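Local atomic coordinates of heme peroxidase (Bacteroides thetaiotaomicron, PDB entry 2GVK), a protein that is probably a heme-dependent dye-decolorizing peroxidase, using hydrogen peroxide to oxidise dyes and similar organic substrates. Residues F189-I194 with S296-G301; I244-M249 with T261-Y266. All blocks are in the same frame, centred on the assembly; numbering follows the deposited sequence.

Contact 1 (F189-I194 with S296-G301); sequences FVQKYI and STAITG
The Y193 ring lies obliquely against the backbone of S296-A298. Its CE1 touches CB of A298 at 3.8 Å and CD1 comes within 3.6 Å of the A298 backbone N, while M280, F281 and L293 supply other neighbours. The F189 ring, also oblique, brings CZ to 4.1 Å from CA of G301; it further meets F92 edge-to-face. The Y193 hydroxyl donates to OE1 of Q191 (2.8 Å) from above the amide plane, at a C=O...O angle of 103°, which restrains the amide. A water that accepts from Q191 NE2 at 2.8 Å donates in turn to T300 O.

Antiparallel pairing is regular from I194 with T297, a hydrogen-bonded pair joined in both directions, to Y193 with A298, a non-hydrogen-bonded pair. Beyond it, I299 and T300 together face K192, as in a beta bulge, and the register shift brings G301 nearest Q191. The I299 N-H still reaches K192 O in an almost linear bond (2.9 Å, 173°), but the returning bond comes from a side chain: K192 N donates to T300 OG1 at 2.8 Å. A chi1 of 64° sets OG1 between the backbone N and the carbonyl carbon of T300, turned to K192. The K192 chain crosses this threonine and carries NZ on to a salt bridge with D140. CD1 of I299 packs on CG1 of I194 at 3.7 Å, and F251 of strand 245-253 also touches I194.

A threonine hydroxyl thus stands in for a main-chain carbonyl, keeping K192 N bonded where the strand slips by one residue. The same irregularity has a cost, since T300 N is buried with no partner in the model.

Contact 2 (I244-M249 with T261-Y266); sequences IVRANM and TYFIGY. With EDO (1,2-ethanediol), chain H.
R246, N248 and I244 meet the F263 ring around its rim. The R246 chain crosses the ring obliquely, its CD at the edge 3.6 Å from CE1, and the guanidinium plane is turned 57° from the ring. Farther along this rim OD1 of N248 lies in the ring plane, 3.6 Å from CD1. I244 approaches tip to tip, CD1 against CZ at 4.0 Å; the same methyl sits over CA of G265, where a side chain is lacking. With CG anti to the backbone N (chi1 171°), F263 projects its ring among these three residues. A 1,2-ethanediol, probably from the crystallisation liquor, places O1 3.4 Å above one face, offset toward the rim. Its O2 accepts from N248 ND2 at 3.0 Å and, weakly, from R246 NH1; ND2 also bonds D158. An alanine at F263 would probably open a gap under the diol and leave the R246 and N248 chains freer to turn.

N248 also crosses T261, whose CG2 lies 3.4 Å from both CB and OD1 of the asparagine. On the other face of the sheet A247 CB packs on I264 CG2 at 3.6 Å. Six backbone bonds tie V245 to Y266, A247 to I264 and M249 to Y262.

The two strands form an antiparallel beta hairpin of a ferredoxin-like domain. Together with D158, in a GxxDG sequence, R246 and N248 probably correspond to the distal heme-side polar residues of other dye-decolorizing peroxidases, consistent with the diol marking the heme pocket.

Overall arrangement
Both contacts belong to one antiparallel sheet, where strands 186-195 and 258-267 are neighbours: Q191 O probably accepts from F263 N, and Y193 N probably donates to T261 O. Contact 2 is nested in the loop closed by contact 1, their centres about 11 Å apart. Contact 2, its centre about 4 Å from the chain centre, has mostly buried residues, regular pairing and a polar cluster beside an aromatic ring. Contact 1, its centre about 10 Å from that point, is only partly buried; its pairing is interrupted, a threonine hydroxyl replacing one backbone acceptor and two waters bridging at its margins. K192 CG packs on Y262 CD2 at 3.4 Å, so the contacts also meet through side chains.

Contact 1 (F189-I194 with S296-G301)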
loop_
_atom_site.group_PDB
_atom_site.type_symbol
_atom_site.label_atom_id
_atom_site.label_comp_id
_atom_site.label_asym_id
_atom_site.label_seq_id
_atom_site.Cartn_x
_atom_site.Cartn_y
_atom_site.Cartn_z
ATOM N N PHE A 189 31.806 10.760 -0.727
ATOM C CA PHE A 189 32.866 9.824 -0.960
ATOM C C PHE A 189 32.266 8.451 -1.202
ATOM O O PHE A 189 31.361 8.045 -0.501
ATOM C CB PHE A 189 33.826 9.800 0.248
ATOM C CG PHE A 189 35.079 9.026 0.009
ATOM C CD1 PHE A 189 36.053 9.514 -0.817
ATOM C CD2 PHE A 189 35.294 7.802 0.652
ATOM C CE1 PHE A 189 37.193 8.797 -1.045
ATOM C CE2 PHE A 189 36.457 7.094 0.437
ATOM C CZ PHE A 189 37.394 7.584 -0.394
ATOM N N VAL A 190 32.728 7.774 -2.253
ATOM C CA VAL A 190 32.254 6.449 -2.564
ATOM C C VAL A 190 33.400 5.420 -2.546
ATOM O O VAL A 190 34.551 5.724 -2.918
ATOM C CB VAL A 190 31.540 6.399 -3.954
ATOM C CG1 VAL A 190 30.280 7.267 -3.946
ATOM C CG2 VAL A 190 32.493 6.798 -5.061
ATOM N N GLN A 191 33.075 4.210 -2.054
ATOM C CA GLN A 191 33.969 3.054 -2.127
ATOM C C GLN A 191 33.179 1.821 -2.399
ATOM O O GLN A 191 32.209 1.543 -1.687
ATOM C CB GLN A 191 34.697 2.818 -0.803
ATOM C CG GLN A 191 35.604 3.851 -0.366
ATOM C CD GLN A 191 36.161 3.547 1.011
ATOM O OE1 GLN A 191 35.419 3.539 2.000
ATOM N NE2 GLN A 191 37.478 3.281 1.086
ATOM N N LYS A 192 33.641 1.019 -3.347
ATOM C CA LYS A 192 33.122 -0.348 -3.519
ATOM C C LYS A 192 33.949 -1.315 -2.686
ATOM O O LYS A 192 35.189 -1.354 -2.813
ATOM C CB LYS A 192 33.188 -0.789 -4.970
ATOM C CG LYS A 192 32.152 -0.224 -5.814
ATOM C CD LYS A 192 32.399 -0.570 -7.307
ATOM C CE LYS A 192 32.098 -2.000 -7.605
ATOM N NZ LYS A 192 32.343 -2.311 -9.076
ATOM N N TYR A 193 33.270 -2.071 -1.824
ATOM C CA TYR A 193 33.893 -3.120 -1.038
ATOM C C TYR A 193 33.442 -4.491 -1.522
ATOM O O TYR A 193 32.255 -4.705 -1.760
ATOM C CB TYR A 193 33.519 -2.991 0.426
ATOM C CG TYR A 193 34.214 -1.880 1.162
ATOM C CD1 TYR A 193 35.448 -2.095 1.781
ATOM C CD2 TYR A 193 33.632 -0.623 1.273
ATOM C CE1 TYR A 193 36.071 -1.077 2.517
ATOM C CE2 TYR A 193 34.257 0.403 1.979
ATOM C CZ TYR A 193 35.481 0.166 2.599
ATOM O OH TYR A 193 36.119 1.198 3.305
ATOM N N ILE A 194 34.392 -5.393 -1.689
ATOM C CA ILE A 194 34.091 -6.806 -1.993
ATOM C C ILE A 194 34.313 -7.627 -0.737
ATOM O O ILE A 194 35.356 -7.517 -0.096
ATOM C CB ILE A 194 34.980 -7.330 -3.126
ATOM C CG1 ILE A 194 34.810 -6.449 -4.388
ATOM C CG2 ILE A 194 34.664 -8.798 -3.438
ATOM C CD1 ILE A 194 33.399 -6.403 -4.931
ATOM N N SER A 296 36.493 -7.460 4.162
ATOM C CA SER A 296 36.036 -6.483 3.166
ATOM C C SER A 296 37.218 -5.788 2.512
ATOM O O SER A 296 38.005 -5.144 3.192
ATOM C CB SER A 296 35.143 -5.413 3.835
ATOM O OG SER A 296 34.213 -5.989 4.735
ATOM N N THR A 297 37.260 -5.792 1.183
ATOM C CA THR A 297 38.347 -5.173 0.458
ATOM C C THR A 297 37.854 -4.004 -0.374
ATOM O O THR A 297 36.966 -4.168 -1.205
ATOM C CB THR A 297 39.034 -6.179 -0.490
ATOM O OG1 THR A 297 39.507 -7.321 0.257
ATOM C CG2 THR A 297 40.177 -5.545 -1.174
ATOM N N ALA A 298 38.430 -2.813 -0.137
ATOM C CA ALA A 298 38.104 -1.628 -0.929
ATOM C C ALA A 298 38.778 -1.728 -2.296
ATOM O O ALA A 298 39.988 -1.904 -2.378
ATOM C CB ALA A 298 38.562 -0.366 -0.211
ATOM N N ILE A 299 37.983 -1.615 -3.369
ATOM C CA ILE A 299 38.513 -1.678 -4.717
ATOM C C ILE A 299 38.326 -0.360 -5.520
ATOM O O ILE A 299 38.862 -0.225 -6.630
ATOM C CB ILE A 299 37.935 -2.880 -5.511
ATOM C CG1 ILE A 299 36.430 -2.730 -5.728
ATOM C CG2 ILE A 299 38.254 -4.190 -4.787
ATOM C CD1 ILE A 299 35.870 -3.740 -6.723
ATOM N N THR A 300 37.558 0.582 -4.972
ATOM C CA THR A 300 37.480 1.957 -5.515
ATOM C C THR A 300 37.455 2.950 -4.375
ATOM O O THR A 300 37.228 2.575 -3.200
ATOM C CB THR A 300 36.199 2.208 -6.384
ATOM O OG1 THR A 300 35.042 2.076 -5.579
ATOM C CG2 THR A 300 36.115 1.252 -7.556
ATOM N N GLY A 301 37.729 4.196 -4.694
ATOM C CA GLY A 301 37.682 5.279 -3.725
ATOM C C GLY A 301 37.796 6.601 -4.420
ATOM O O GLY A 301 38.800 6.884 -5.046
HETATM O O HOH W 1 39.077 3.055 -1.240
HETATM O O HOH W 2 37.520 -9.246 0.500
#

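Contact 2 (I244-M249 with T261-Y266)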
loop_
_atom_site.group_PDB
_atom_site.type_symbol
_atom_site.label_atom_id
_atom_site.label_comp_id
_atom_site.label_asym_id
_atom_site.label_seq_id
_atom_site.Cartn_x
_atom_site.Cartn_y
_atom_site.Cartn_z
ATOM N N ILE A 244 28.866 11.896 9.500
ATOM C CA ILE A 244 28.465 11.987 8.125
ATOM C C ILE A 244 27.158 11.189 7.935
ATOM O O ILE A 244 26.661 10.558 8.873
ATOM C CB ILE A 244 29.558 11.455 7.179
ATOM C CG1 ILE A 244 29.660 9.918 7.262
ATOM C CG2 ILE A 244 30.889 12.117 7.507
ATOM C CD1 ILE A 244 30.670 9.304 6.278
ATOM N N VAL A 245 26.588 11.279 6.741
ATOM C CA VAL A 245 25.369 10.543 6.405
ATOM C C VAL A 245 25.751 9.470 5.413
ATOM O O VAL A 245 26.182 9.767 4.322
ATOM C CB VAL A 245 24.312 11.465 5.798
ATOM C CG1 VAL A 245 23.099 10.658 5.293
ATOM C CG2 VAL A 245 23.898 12.512 6.808
ATOM N N ARG A 246 25.588 8.214 5.813
ATOM C CA ARG A 246 26.174 7.096 5.085
ATOM C C ARG A 246 25.092 6.169 4.544
ATOM O O ARG A 246 24.088 5.916 5.210
ATOM C CB ARG A 246 27.136 6.315 5.983
ATOM C CG ARG A 246 28.277 7.147 6.543
ATOM C CD ARG A 246 29.307 6.344 7.320
ATOM N NE ARG A 246 29.037 6.350 8.755
ATOM C CZ ARG A 246 29.495 5.440 9.603
ATOM N NH1 ARG A 246 30.249 4.441 9.164
ATOM N NH2 ARG A 246 29.199 5.525 10.893
ATOM N N ALA A 247 25.323 5.616 3.356
ATOM C CA ALA A 247 24.813 4.283 3.019
ATOM C C ALA A 247 25.907 3.221 2.912
ATOM O O ALA A 247 27.071 3.527 2.652
ATOM C CB ALA A 247 23.985 4.330 1.748
ATOM N N ASN A 248 25.517 1.971 3.139
ATOM C CA ASN A 248 26.290 0.819 2.709
ATOM C C ASN A 248 25.423 -0.160 1.920
ATOM O O ASN A 248 24.979 -1.185 2.458
ATOM C CB ASN A 248 26.901 0.112 3.916
ATOM C CG ASN A 248 28.055 0.891 4.526
ATOM O OD1 ASN A 248 29.205 0.720 4.137
ATOM N ND2 ASN A 248 27.748 1.743 5.488
HETATM N N MSE A 249 25.186 0.170 0.650
HETATM C CA MSE A 249 24.166 -0.489 -0.158
HETATM C C MSE A 249 24.688 -1.811 -0.684
HETATM O O MSE A 249 25.750 -1.868 -1.291
HETATM C CB MSE A 249 23.764 0.389 -1.341
HETATM C CG MSE A 249 23.079 1.681 -0.949
HETATM SE SE MSE A 249 21.685 1.382 0.382
HETATM C CE MSE A 249 20.330 0.714 -0.758
ATOM N N THR A 261 29.489 -4.297 -0.834
ATOM C CA THR A 261 28.856 -3.146 -0.237
ATOM C C THR A 261 29.341 -1.916 -0.991
ATOM O O THR A 261 30.552 -1.729 -1.185
ATOM C CB THR A 261 29.255 -2.998 1.247
ATOM O OG1 THR A 261 28.654 -4.033 2.014
ATOM C CG2 THR A 261 28.820 -1.661 1.791
ATOM N N TYR A 262 28.408 -1.095 -1.451
ATOM C CA TYR A 262 28.752 0.167 -2.049
ATOM C C TYR A 262 28.589 1.245 -0.991
ATOM O O TYR A 262 27.473 1.583 -0.597
ATOM C CB TYR A 262 27.859 0.454 -3.282
ATOM C CG TYR A 262 28.460 1.457 -4.261
ATOM C CD1 TYR A 262 28.508 2.812 -3.947
ATOM C CD2 TYR A 262 29.009 1.046 -5.480
ATOM C CE1 TYR A 262 29.079 3.716 -4.791
ATOM C CE2 TYR A 262 29.582 1.965 -6.348
ATOM C CZ TYR A 262 29.627 3.305 -5.974
ATOM O OH TYR A 262 30.180 4.254 -6.822
ATOM N N PHE A 263 29.718 1.694 -0.454
ATOM C CA PHE A 263 29.729 2.752 0.527
ATOM C C PHE A 263 29.570 4.086 -0.135
ATOM O O PHE A 263 30.265 4.396 -1.123
ATOM C CB PHE A 263 31.047 2.745 1.311
ATOM C CG PHE A 263 31.219 3.940 2.191
ATOM C CD1 PHE A 263 30.610 3.995 3.412
ATOM C CD2 PHE A 263 31.908 5.045 1.754
ATOM C CE1 PHE A 263 30.720 5.160 4.235
ATOM C CE2 PHE A 263 32.017 6.201 2.576
ATOM C CZ PHE A 263 31.434 6.223 3.809
ATOM N N ILE A 264 28.666 4.904 0.401
ATOM C CA ILE A 264 28.554 6.277 -0.020
ATOM C C ILE A 264 28.274 7.136 1.225
ATOM O O ILE A 264 27.389 6.832 2.016
ATOM C CB ILE A 264 27.459 6.454 -1.113
ATOM C CG1 ILE A 264 27.386 7.892 -1.570
ATOM C CG2 ILE A 264 26.093 5.961 -0.605
ATOM C CD1 ILE A 264 26.703 8.067 -2.872
ATOM N N GLY A 265 29.092 8.163 1.416
ATOM C CA GLY A 265 29.019 9.011 2.592
ATOM C C GLY A 265 29.022 10.470 2.213
ATOM O O GLY A 265 29.946 10.941 1.526
ATOM N N TYR A 266 27.955 11.165 2.590
ATOM C CA TYR A 266 27.815 12.600 2.371
ATOM C C TYR A 266 28.227 13.369 3.628
ATOM O O TYR A 266 27.783 13.042 4.771
ATOM C CB TYR A 266 26.367 12.946 2.039
ATOM C CG TYR A 266 25.865 12.421 0.718
ATOM C CD1 TYR A 266 26.001 13.172 -0.437
ATOM C CD2 TYR A 266 25.213 11.204 0.631
ATOM C CE1 TYR A 266 25.530 12.724 -1.656
ATOM C CE2 TYR A 266 24.728 10.727 -0.609
ATOM C CZ TYR A 266 24.869 11.506 -1.739
ATOM O OH TYR A 266 24.377 11.079 -2.969
HETATM C C1 EDO H . 32.598 3.204 6.301
HETATM O O1 EDO H . 33.506 3.263 5.162
HETATM C C2 EDO H . 31.522 2.109 6.099
HETATM O O2 EDO H . 30.326 2.414 6.905
HETATM O O HOH W 3 25.910 -3.988 2.128
#